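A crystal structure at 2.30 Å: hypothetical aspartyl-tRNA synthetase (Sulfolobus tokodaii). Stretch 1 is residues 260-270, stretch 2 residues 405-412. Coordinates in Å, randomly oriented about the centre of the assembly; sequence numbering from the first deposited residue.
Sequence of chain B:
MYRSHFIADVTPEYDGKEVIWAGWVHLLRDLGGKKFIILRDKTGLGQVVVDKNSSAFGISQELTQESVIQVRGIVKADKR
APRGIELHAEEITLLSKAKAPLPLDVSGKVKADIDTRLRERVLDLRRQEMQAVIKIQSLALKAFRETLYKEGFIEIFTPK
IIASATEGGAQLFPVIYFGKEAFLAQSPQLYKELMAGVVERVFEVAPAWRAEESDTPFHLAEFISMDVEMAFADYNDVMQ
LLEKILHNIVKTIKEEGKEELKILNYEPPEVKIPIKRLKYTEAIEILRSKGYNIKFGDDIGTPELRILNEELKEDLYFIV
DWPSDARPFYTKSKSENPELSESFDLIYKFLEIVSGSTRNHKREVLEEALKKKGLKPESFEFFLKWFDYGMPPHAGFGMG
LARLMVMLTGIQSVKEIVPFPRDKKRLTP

Stretch 1, residues 260-270: ELKILNYEPPE
Stretch 2 405-412: MVMLTGIQ

Residues 260-264 form the last turn of a helix, which ends in a Schellman motif: N265 takes positive phi (51/50), and the bonds N265 N to K262 O (3.1 Å) and Y266 N to L261 O (3.2 Å) close it. The chain then runs extended through Y266 (-144/145) and E267 into P268 and P269. Stretch 2 leaves a weakly bonded helix at G410 (90/-14), whose N reaches V406 O at 3.0 Å. The CA atoms of Y266 and T409 lie 6.1 Å apart and those of P268 and L408 5.2 Å, so the extended segment passes the helix end, and 395 Å² is buried.

Y266 covers the most surface. With chi1 at -173° (t) and chi2 at 75°, its ring lies along the backbone of the helix end, and its hydroxyl OH donates a hydrogen bond to M407 O at 2.9 Å, near the ring plane. Over one face sit T409 O, 3.0 Å from Y266 CG, and G410 CA, 3.5 Å from the ring centroid and 25° off the normal, a CH-pi contact. Glycine suits this place doubly: an ideal CB would lie 2.5 Å from Y266 CD1, and at these backbone angles it would also jam against the preceding carbonyl.

M407 is next. Its CA-to-CB bond points sideways, but an extended side chain (t, t, chi3 -150°) carries CE to 3.4 Å from P269 CG. The neighbouring P268 places CB 3.7 Å from M407 O.

T409 is buried with its CB directed away from stretch 1. Chi1 at 55° (p) lets OG1 donate to M405 O at 2.6 Å and accept from I411 N at 3.3 Å, satisfying the hydroxyl within its own stretch. L264 (m, t) points toward stretch 2, bringing CD1 to 4.2 Å from T409 CB and CD2 to 4.4 Å from I411 CD1.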

ATOM      1  N   GLU B 260       1.586  21.466  -9.348  1.00 52.71           N
ATOM      2  CA  GLU B 260       2.769  20.825  -8.790  1.00 51.02           C
ATOM      3  C   GLU B 260       3.879  20.774  -9.830  1.00 50.35           C
ATOM      4  O   GLU B 260       5.024  21.134  -9.545  1.00 50.12           O
ATOM      5  CB  GLU B 260       2.424  19.435  -8.249  1.00 51.21           C
ATOM      6  CG  GLU B 260       1.731  19.421  -6.883  1.00 49.56           C
ATOM      7  CD  GLU B 260       0.280  19.898  -6.896  1.00 52.87           C
ATOM      8  OE1 GLU B 260      -0.219  20.318  -5.798  1.00 54.71           O
ATOM      9  OE2 GLU B 260      -0.369  19.859  -7.976  1.00 49.07           O
ATOM     10  N   LEU B 261       3.529  20.388 -11.050  1.00 49.27           N
ATOM     11  CA  LEU B 261       4.466  20.443 -12.168  1.00 49.16           C
ATOM     12  C   LEU B 261       5.011  21.860 -12.441  1.00 49.43           C
ATOM     13  O   LEU B 261       6.202  22.053 -12.801  1.00 48.94           O
ATOM     14  CB  LEU B 261       3.809  19.881 -13.424  1.00 49.18           C
ATOM     15  CG  LEU B 261       3.601  18.365 -13.466  1.00 48.31           C
ATOM     16  CD1 LEU B 261       2.696  17.994 -14.604  1.00 49.83           C
ATOM     17  CD2 LEU B 261       4.943  17.616 -13.600  1.00 45.35           C
ATOM     18  N   LYS B 262       4.124  22.842 -12.266  1.00 49.39           N
ATOM     19  CA  LYS B 262       4.465  24.249 -12.399  1.00 49.38           C
ATOM     20  C   LYS B 262       5.565  24.600 -11.383  1.00 48.35           C
ATOM     21  O   LYS B 262       6.635  25.047 -11.771  1.00 47.63           O
ATOM     22  CB  LYS B 262       3.205  25.102 -12.240  1.00 49.90           C
ATOM     23  CG  LYS B 262       3.247  26.462 -12.892  1.00 53.03           C
ATOM     24  CD  LYS B 262       2.439  27.518 -12.091  1.00 57.39           C
ATOM     25  CE  LYS B 262       2.818  28.957 -12.525  1.00 59.47           C
ATOM     26  NZ  LYS B 262       2.106  30.046 -11.791  1.00 62.23           N
ATOM     27  N   ILE B 263       5.319  24.351 -10.102  1.00 47.59           N
ATOM     28  CA  ILE B 263       6.358  24.522  -9.065  1.00 47.59           C
ATOM     29  C   ILE B 263       7.674  23.800  -9.395  1.00 47.84           C
ATOM     30  O   ILE B 263       8.754  24.282  -9.057  1.00 48.48           O
ATOM     31  CB  ILE B 263       5.814  24.054  -7.707  1.00 47.66           C
ATOM     32  CG1 ILE B 263       4.802  25.081  -7.174  1.00 45.93           C
ATOM     33  CG2 ILE B 263       6.956  23.736  -6.699  1.00 47.33           C
ATOM     34  CD1 ILE B 263       3.655  24.445  -6.448  1.00 46.75           C
ATOM     35  N   LEU B 264       7.576  22.676 -10.096  1.00 47.87           N
ATOM     36  CA  LEU B 264       8.733  21.856 -10.455  1.00 48.00           C
ATOM     37  C   LEU B 264       9.453  22.203 -11.786  1.00 47.79           C
ATOM     38  O   LEU B 264      10.516  21.640 -12.100  1.00 45.52           O
ATOM     39  CB  LEU B 264       8.308  20.377 -10.463  1.00 47.95           C
ATOM     40  CG  LEU B 264       7.989  19.737  -9.103  1.00 48.86           C
ATOM     41  CD1 LEU B 264       7.170  18.432  -9.267  1.00 46.43           C
ATOM     42  CD2 LEU B 264       9.257  19.535  -8.276  1.00 48.82           C
ATOM     43  N   ASN B 265       8.857  23.102 -12.571  1.00 48.79           N
ATOM     44  CA  ASN B 265       9.347  23.422 -13.924  1.00 49.19           C
ATOM     45  C   ASN B 265       9.556  22.187 -14.777  1.00 49.19           C
ATOM     46  O   ASN B 265      10.609  21.990 -15.378  1.00 49.24           O
ATOM     47  CB  ASN B 265      10.644  24.220 -13.840  1.00 49.86           C
ATOM     48  CG  ASN B 265      10.497  25.424 -12.988  1.00 52.23           C
ATOM     49  OD1 ASN B 265      10.005  26.456 -13.448  1.00 57.86           O
ATOM     50  ND2 ASN B 265      10.884  25.311 -11.727  1.00 54.44           N
ATOM     51  N   TYR B 266       8.552  21.329 -14.823  1.00 49.58           N
ATOM     52  CA  TYR B 266       8.767  19.999 -15.365  1.00 49.62           C
ATOM     53  C   TYR B 266       7.533  19.524 -16.119  1.00 50.89           C
ATOM     54  O   TYR B 266       6.401  19.832 -15.752  1.00 50.82           O
ATOM     55  CB  TYR B 266       9.189  19.001 -14.237  1.00 48.08           C
ATOM     56  CG  TYR B 266       9.578  17.640 -14.778  1.00 45.42           C
ATOM     57  CD1 TYR B 266      10.808  17.445 -15.418  1.00 40.50           C
ATOM     58  CD2 TYR B 266       8.691  16.575 -14.710  1.00 42.10           C
ATOM     59  CE1 TYR B 266      11.141  16.221 -15.956  1.00 43.70           C
ATOM     60  CE2 TYR B 266       9.002  15.336 -15.239  1.00 42.92           C
ATOM     61  CZ  TYR B 266      10.219  15.150 -15.854  1.00 46.16           C
ATOM     62  OH  TYR B 266      10.512  13.901 -16.382  1.00 48.21           O
ATOM     63  N   GLU B 267       7.780  18.782 -17.189  1.00 53.20           N
ATOM     64  CA  GLU B 267       6.736  18.220 -18.034  1.00 54.22           C
ATOM     65  C   GLU B 267       7.102  16.760 -18.225  1.00 53.78           C
ATOM     66  O   GLU B 267       8.122  16.471 -18.837  1.00 54.37           O
ATOM     67  CB  GLU B 267       6.736  18.953 -19.378  1.00 55.23           C
ATOM     68  CG  GLU B 267       5.838  18.355 -20.468  1.00 60.31           C
ATOM     69  CD  GLU B 267       4.357  18.715 -20.288  1.00 68.18           C
ATOM     70  OE1 GLU B 267       4.012  19.360 -19.246  1.00 69.08           O
ATOM     71  OE2 GLU B 267       3.526  18.348 -21.182  1.00 69.89           O
ATOM     72  N   PRO B 268       6.324  15.831 -17.666  1.00 53.39           N
ATOM     73  CA  PRO B 268       6.595  14.397 -17.869  1.00 53.59           C
ATOM     74  C   PRO B 268       6.519  14.014 -19.350  1.00 54.15           C
ATOM     75  O   PRO B 268       5.780  14.642 -20.092  1.00 54.38           O
ATOM     76  CB  PRO B 268       5.477  13.697 -17.086  1.00 53.15           C
ATOM     77  CG  PRO B 268       4.523  14.748 -16.696  1.00 52.62           C
ATOM     78  CD  PRO B 268       5.155  16.070 -16.813  1.00 52.66           C
ATOM     79  N   PRO B 269       7.264  13.012 -19.794  1.00 55.44           N
ATOM     80  CA  PRO B 269       7.228  12.642 -21.219  1.00 56.38           C
ATOM     81  C   PRO B 269       5.819  12.265 -21.675  1.00 57.11           C
ATOM     82  O   PRO B 269       4.979  11.934 -20.837  1.00 57.41           O
ATOM     83  CB  PRO B 269       8.142  11.414 -21.284  1.00 56.06           C
ATOM     84  CG  PRO B 269       8.176  10.939 -19.888  1.00 55.75           C
ATOM     85  CD  PRO B 269       8.190  12.161 -19.027  1.00 54.90           C
ATOM     86  N   GLU B 270       5.568  12.342 -22.983  1.00 57.84           N
ATOM     87  CA  GLU B 270       4.421  11.677 -23.595  1.00 57.71           C
ATOM     88  C   GLU B 270       4.674  10.180 -23.576  1.00 57.35           C
ATOM     89  O   GLU B 270       5.798   9.712 -23.834  1.00 56.55           O
ATOM     90  CB  GLU B 270       4.217  12.146 -25.059  1.00 58.79           C
ATOM     91  N   MET B 405       9.198   8.104 -10.027  1.00 41.15           N
ATOM     92  CA  MET B 405       9.055   9.509  -9.691  1.00 41.78           C
ATOM     93  C   MET B 405       9.998  10.470 -10.470  1.00 42.25           C
ATOM     94  O   MET B 405       9.619  11.620 -10.721  1.00 42.07           O
ATOM     95  CB  MET B 405       9.127   9.700  -8.198  1.00 41.55           C
ATOM     96  CG  MET B 405       7.868   9.209  -7.505  1.00 39.58           C
ATOM     97  SD  MET B 405       6.449  10.335  -7.748  1.00 40.75           S
ATOM     98  CE  MET B 405       6.999  11.880  -7.161  1.00 32.38           C
ATOM     99  N   VAL B 406      11.187   9.980 -10.861  1.00 41.95           N
ATOM    100  CA  VAL B 406      12.121  10.739 -11.694  1.00 42.34           C
ATOM    101  C   VAL B 406      11.467  11.125 -13.019  1.00 43.92           C
ATOM    102  O   VAL B 406      11.584  12.272 -13.485  1.00 45.24           O
ATOM    103  CB  VAL B 406      13.371   9.928 -12.021  1.00 42.40           C
ATOM    104  CG1 VAL B 406      14.256  10.671 -13.014  1.00 40.01           C
ATOM    105  CG2 VAL B 406      14.152   9.597 -10.736  1.00 43.32           C
ATOM    106  N   MET B 407      10.773  10.166 -13.624  1.00 44.18           N
ATOM    107  CA  MET B 407      10.034  10.403 -14.854  1.00 44.77           C
ATOM    108  C   MET B 407       8.859  11.381 -14.622  1.00 43.56           C
ATOM    109  O   MET B 407       8.415  12.082 -15.536  1.00 44.93           O
ATOM    110  CB  MET B 407       9.586   9.032 -15.433  1.00 45.60           C
ATOM    111  CG  MET B 407       8.640   9.107 -16.602  1.00 48.41           C
ATOM    112  SD  MET B 407       7.909   7.501 -16.986  1.00 56.73           S
ATOM    113  CE  MET B 407       7.705   7.804 -18.741  1.00 55.42           C
ATOM    114  N   LEU B 408       8.353  11.450 -13.404  1.00 42.00           N
ATOM    115  CA  LEU B 408       7.218  12.330 -13.140  1.00 41.00           C
ATOM    116  C   LEU B 408       7.538  13.688 -12.523  1.00 41.12           C
ATOM    117  O   LEU B 408       6.621  14.498 -12.329  1.00 42.04           O
ATOM    118  CB  LEU B 408       6.147  11.633 -12.295  1.00 40.57           C
ATOM    119  CG  LEU B 408       5.608  10.295 -12.782  1.00 38.47           C
ATOM    120  CD1 LEU B 408       4.757   9.762 -11.670  1.00 37.66           C
ATOM    121  CD2 LEU B 408       4.739  10.511 -14.058  1.00 40.68           C
ATOM    122  N   THR B 409       8.807  13.968 -12.226  1.00 40.28           N
ATOM    123  CA  THR B 409       9.138  15.224 -11.546  1.00 40.06           C
ATOM    124  C   THR B 409      10.366  15.910 -12.106  1.00 39.74           C
ATOM    125  O   THR B 409      10.529  17.113 -11.972  1.00 38.02           O
ATOM    126  CB  THR B 409       9.395  14.951 -10.054  1.00 40.61           C
ATOM    127  OG1 THR B 409      10.418  13.947  -9.949  1.00 39.63           O
ATOM    128  CG2 THR B 409       8.172  14.329  -9.420  1.00 39.69           C
ATOM    129  N   GLY B 410      11.256  15.125 -12.710  1.00 41.28           N
ATOM    130  CA  GLY B 410      12.538  15.650 -13.126  1.00 42.28           C
ATOM    131  C   GLY B 410      13.640  15.530 -12.076  1.00 43.79           C
ATOM    132  O   GLY B 410      14.841  15.696 -12.423  1.00 43.72           O
ATOM    133  N   ILE B 411      13.275  15.241 -10.823  1.00 43.71           N
ATOM    134  CA  ILE B 411      14.316  15.116  -9.779  1.00 44.07           C
ATOM    135  C   ILE B 411      15.241  13.955 -10.064  1.00 44.44           C
ATOM    136  O   ILE B 411      14.812  12.812 -10.231  1.00 44.88           O
ATOM    137  CB  ILE B 411      13.731  15.037  -8.340  1.00 43.26           C
ATOM    138  CG1 ILE B 411      13.102  16.361  -7.963  1.00 41.69           C
ATOM    139  CG2 ILE B 411      14.835  14.698  -7.318  1.00 44.48           C
ATOM    140  CD1 ILE B 411      11.896  16.183  -7.142  1.00 41.29           C
ATOM    141  N   GLN B 412      16.521  14.277 -10.125  1.00 45.72           N
ATOM    142  CA  GLN B 412      17.576  13.326 -10.438  1.00 47.64           C
ATOM    143  C   GLN B 412      18.208  12.699  -9.181  1.00 48.34           C
ATOM    144  O   GLN B 412      19.272  12.110  -9.257  1.00 48.45           O
ATOM    145  CB  GLN B 412      18.678  14.021 -11.262  1.00 48.03           C
ATOM    146  CG  GLN B 412      18.255  14.524 -12.657  1.00 49.01           C
ATOM    147  CD  GLN B 412      17.590  13.431 -13.498  1.00 49.50           C
ATOM    148  OE1 GLN B 412      18.262  12.521 -13.976  1.00 51.77           O
ATOM    149  NE2 GLN B 412      16.272  13.514 -13.661  1.00 49.48           N
TER